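PDB 6UXC: CT253, which is of unknown function but is probably a chlamydial lipoprotein made with a signal peptide. Local coordinates for residues Thr164-Gly167 and Leu168-Arg172. Sequence-based numbering, arbitrary orientation.
Sequences TPMG and LMHQR
Met166 lays its side chain across the imidazole of His170, one helical turn on, at the start of helix 165-184. Met166 CG sits over one face of the imidazole, 3.6 Å from the ring centroid and 26° off the normal, a CH-pi contact displaced toward the rim. The ring atom nearest to Met166 CG is His170 NE2, at 3.4 Å. Met166 SD approaches the same ring obliquely, 4.2 Å from its centroid. With CG anti to the backbone N, chi1 (-174°) carries it out over the ring face, and the Met166 chain then bends at chi3. Met166 O also lies over a face of the imidazole, near its CG-CD2 side. Met169 SD comes to the ring edge, in its plane.

Both ring nitrogens are satisfied. His170 ND1 is hydrogen-bonded to Glu44 OE2 and His170 NE2 to Gln103 OE1, which fixes the rotation of the ring.

Thr164 is the N-cap. Its OG1 accepts from Gly167 N at 3.1 Å, so a backbone N-H of the first turn has a partner. Thr164 OG1 is also hydrogen-bonded to Phe161 O. The regular i to i+4 ladder starts at the same residue: Leu168 N donates to Thr164 O at 2.9 Å, nearly straight at 171°. The next rungs join Met169 N to Pro165 O, His170 N to Met166 O and Gln171 N to Gly167 O. Leu168 CG packs 3.3 Å from Thr164 O, beside the first rung.

Phe45 of helix 41-55 meets the His170 ring edge-to-face. On the sheet side, Met169 rests on Gln103, Ile114, Ala116 and Ala140. Pro165, Met166 and Leu168 add contacts to the same sheet, so this first turn and a half packs across strands 94-105, 113-124 and 131-143.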
ATOM      1  N   THR A 164      13.408 -10.365  10.647  1.00 39.03           N
ATOM      2  CA  THR A 164      12.707 -10.085  11.885  1.00 36.16           C
ATOM      3  C   THR A 164      11.236 -10.432  11.737  1.00 38.87           C
ATOM      4  O   THR A 164      10.737 -10.579  10.619  1.00 37.74           O
ATOM      5  CB  THR A 164      12.825  -8.614  12.254  1.00 35.73           C
ATOM      6  OG1 THR A 164      12.114  -7.838  11.270  1.00 36.92           O
ATOM      7  CG2 THR A 164      14.291  -8.206  12.322  1.00 42.62           C
ATOM      8  N   PRO A 165      10.515 -10.570  12.851  1.00 41.06           N
ATOM      9  CA  PRO A 165       9.101 -10.925  12.731  1.00 34.41           C
ATOM     10  C   PRO A 165       8.325  -9.880  11.950  1.00 34.38           C
ATOM     11  O   PRO A 165       7.490 -10.220  11.100  1.00 34.39           O
ATOM     12  CB  PRO A 165       8.652 -11.042  14.197  1.00 36.02           C
ATOM     13  CG  PRO A 165       9.881 -11.531  14.893  1.00 39.44           C
ATOM     14  CD  PRO A 165      10.984 -10.716  14.245  1.00 46.19           C
ATOM     15  N   MET A 166       8.608  -8.602  12.192  1.00 32.49           N
ATOM     16  CA  MET A 166       7.884  -7.575  11.463  1.00 30.35           C
ATOM     17  C   MET A 166       8.228  -7.628   9.979  1.00 33.64           C
ATOM     18  O   MET A 166       7.355  -7.435   9.137  1.00 31.45           O
ATOM     19  CB  MET A 166       8.214  -6.197  12.017  1.00 33.19           C
ATOM     20  CG  MET A 166       7.357  -5.102  11.383  1.00 30.57           C
ATOM     21  SD  MET A 166       7.863  -3.449  11.793  1.00 32.36           S
ATOM     22  CE  MET A 166       7.905  -3.482  13.583  1.00 36.10           C
ATOM     23  N   GLY A 167       9.504  -7.838   9.652  1.00 31.87           N
ATOM     24  CA  GLY A 167       9.929  -7.795   8.260  1.00 33.47           C
ATOM     25  C   GLY A 167       9.395  -8.969   7.463  1.00 37.25           C
ATOM     26  O   GLY A 167       8.996  -8.815   6.305  1.00 35.44           O
ATOM     27  N   LEU A 168       9.368 -10.146   8.080  1.00 35.52           N
ATOM     28  CA  LEU A 168       8.765 -11.320   7.451  1.00 38.93           C
ATOM     29  C   LEU A 168       7.293 -11.060   7.161  1.00 39.78           C
ATOM     30  O   LEU A 168       6.790 -11.354   6.068  1.00 35.78           O
ATOM     31  CB  LEU A 168       8.927 -12.520   8.383  1.00 39.13           C
ATOM     32  CG  LEU A 168      10.347 -13.056   8.546  1.00 43.25           C
ATOM     33  CD1 LEU A 168      10.493 -13.980   9.766  1.00 46.59           C
ATOM     34  CD2 LEU A 168      10.731 -13.813   7.290  1.00 47.87           C
ATOM     35  N   MET A 169       6.588 -10.512   8.155  1.00 32.44           N
ATOM     36  CA  MET A 169       5.172 -10.206   8.018  1.00 32.48           C
ATOM     37  C   MET A 169       4.947  -9.180   6.915  1.00 31.84           C
ATOM     38  O   MET A 169       4.102  -9.376   6.029  1.00 33.47           O
ATOM     39  CB  MET A 169       4.640  -9.703   9.364  1.00 36.16           C
ATOM     40  CG  MET A 169       3.144  -9.507   9.439  1.00 35.97           C
ATOM     41  SD  MET A 169       2.677  -7.819   9.051  1.00 33.19           S
ATOM     42  CE  MET A 169       3.251  -6.946  10.516  1.00 31.49           C
ATOM     43  N   HIS A 170       5.731  -8.103   6.929  1.00 28.22           N
ATOM     44  CA  HIS A 170       5.593  -7.074   5.896  1.00 29.58           C
ATOM     45  C   HIS A 170       5.812  -7.635   4.500  1.00 31.52           C
ATOM     46  O   HIS A 170       5.067  -7.307   3.567  1.00 31.06           O
ATOM     47  CB  HIS A 170       6.579  -5.949   6.155  1.00 31.44           C
ATOM     48  CG  HIS A 170       6.177  -5.044   7.271  1.00 27.25           C
ATOM     49  ND1 HIS A 170       6.884  -3.909   7.585  1.00 26.40           N
ATOM     50  CD2 HIS A 170       5.156  -5.110   8.161  1.00 28.00           C
ATOM     51  CE1 HIS A 170       6.314  -3.304   8.610  1.00 30.91           C
ATOM     52  NE2 HIS A 170       5.268  -4.021   8.982  1.00 28.69           N
ATOM     53  N   GLN A 171       6.859  -8.439   4.329  1.00 35.70           N
ATOM     54  CA  GLN A 171       7.184  -8.979   3.014  1.00 34.86           C
ATOM     55  C   GLN A 171       6.005  -9.759   2.441  1.00 33.35           C
ATOM     56  O   GLN A 171       5.625  -9.569   1.279  1.00 34.37           O
ATOM     57  CB  GLN A 171       8.431  -9.853   3.139  1.00 41.79           C
ATOM     58  CG  GLN A 171       9.037 -10.276   1.837  1.00 53.89           C
ATOM     59  CD  GLN A 171      10.245 -11.153   2.054  1.00 61.79           C
ATOM     60  OE1 GLN A 171      10.194 -12.110   2.825  1.00 70.64           O
ATOM     61  NE2 GLN A 171      11.345 -10.825   1.392  1.00 74.40           N
ATOM     62  N   ARG A 172       5.380 -10.605   3.255  1.00 33.44           N
ATOM     63  CA  ARG A 172       4.263 -11.395   2.739  1.00 38.54           C
ATOM     64  C   ARG A 172       3.087 -10.489   2.393  1.00 34.68           C
ATOM     65  O   ARG A 172       2.416 -10.686   1.370  1.00 35.53           O
ATOM     66  CB  ARG A 172       3.839 -12.468   3.747  1.00 42.04           C
ATOM     67  CG  ARG A 172       4.799 -13.651   3.846  1.00 46.28           C
ATOM     68  CD  ARG A 172       4.103 -14.888   4.435  1.00 57.77           C
ATOM     69  NE  ARG A 172       3.416 -14.528   5.662  1.00 42.55           N
ATOM     70  CZ  ARG A 172       4.007 -14.460   6.854  1.00 48.96           C
ATOM     71  NH1 ARG A 172       5.294 -14.779   6.981  1.00 47.99           N
ATOM     72  NH2 ARG A 172       3.301 -14.099   7.919  1.00 44.06           N
TER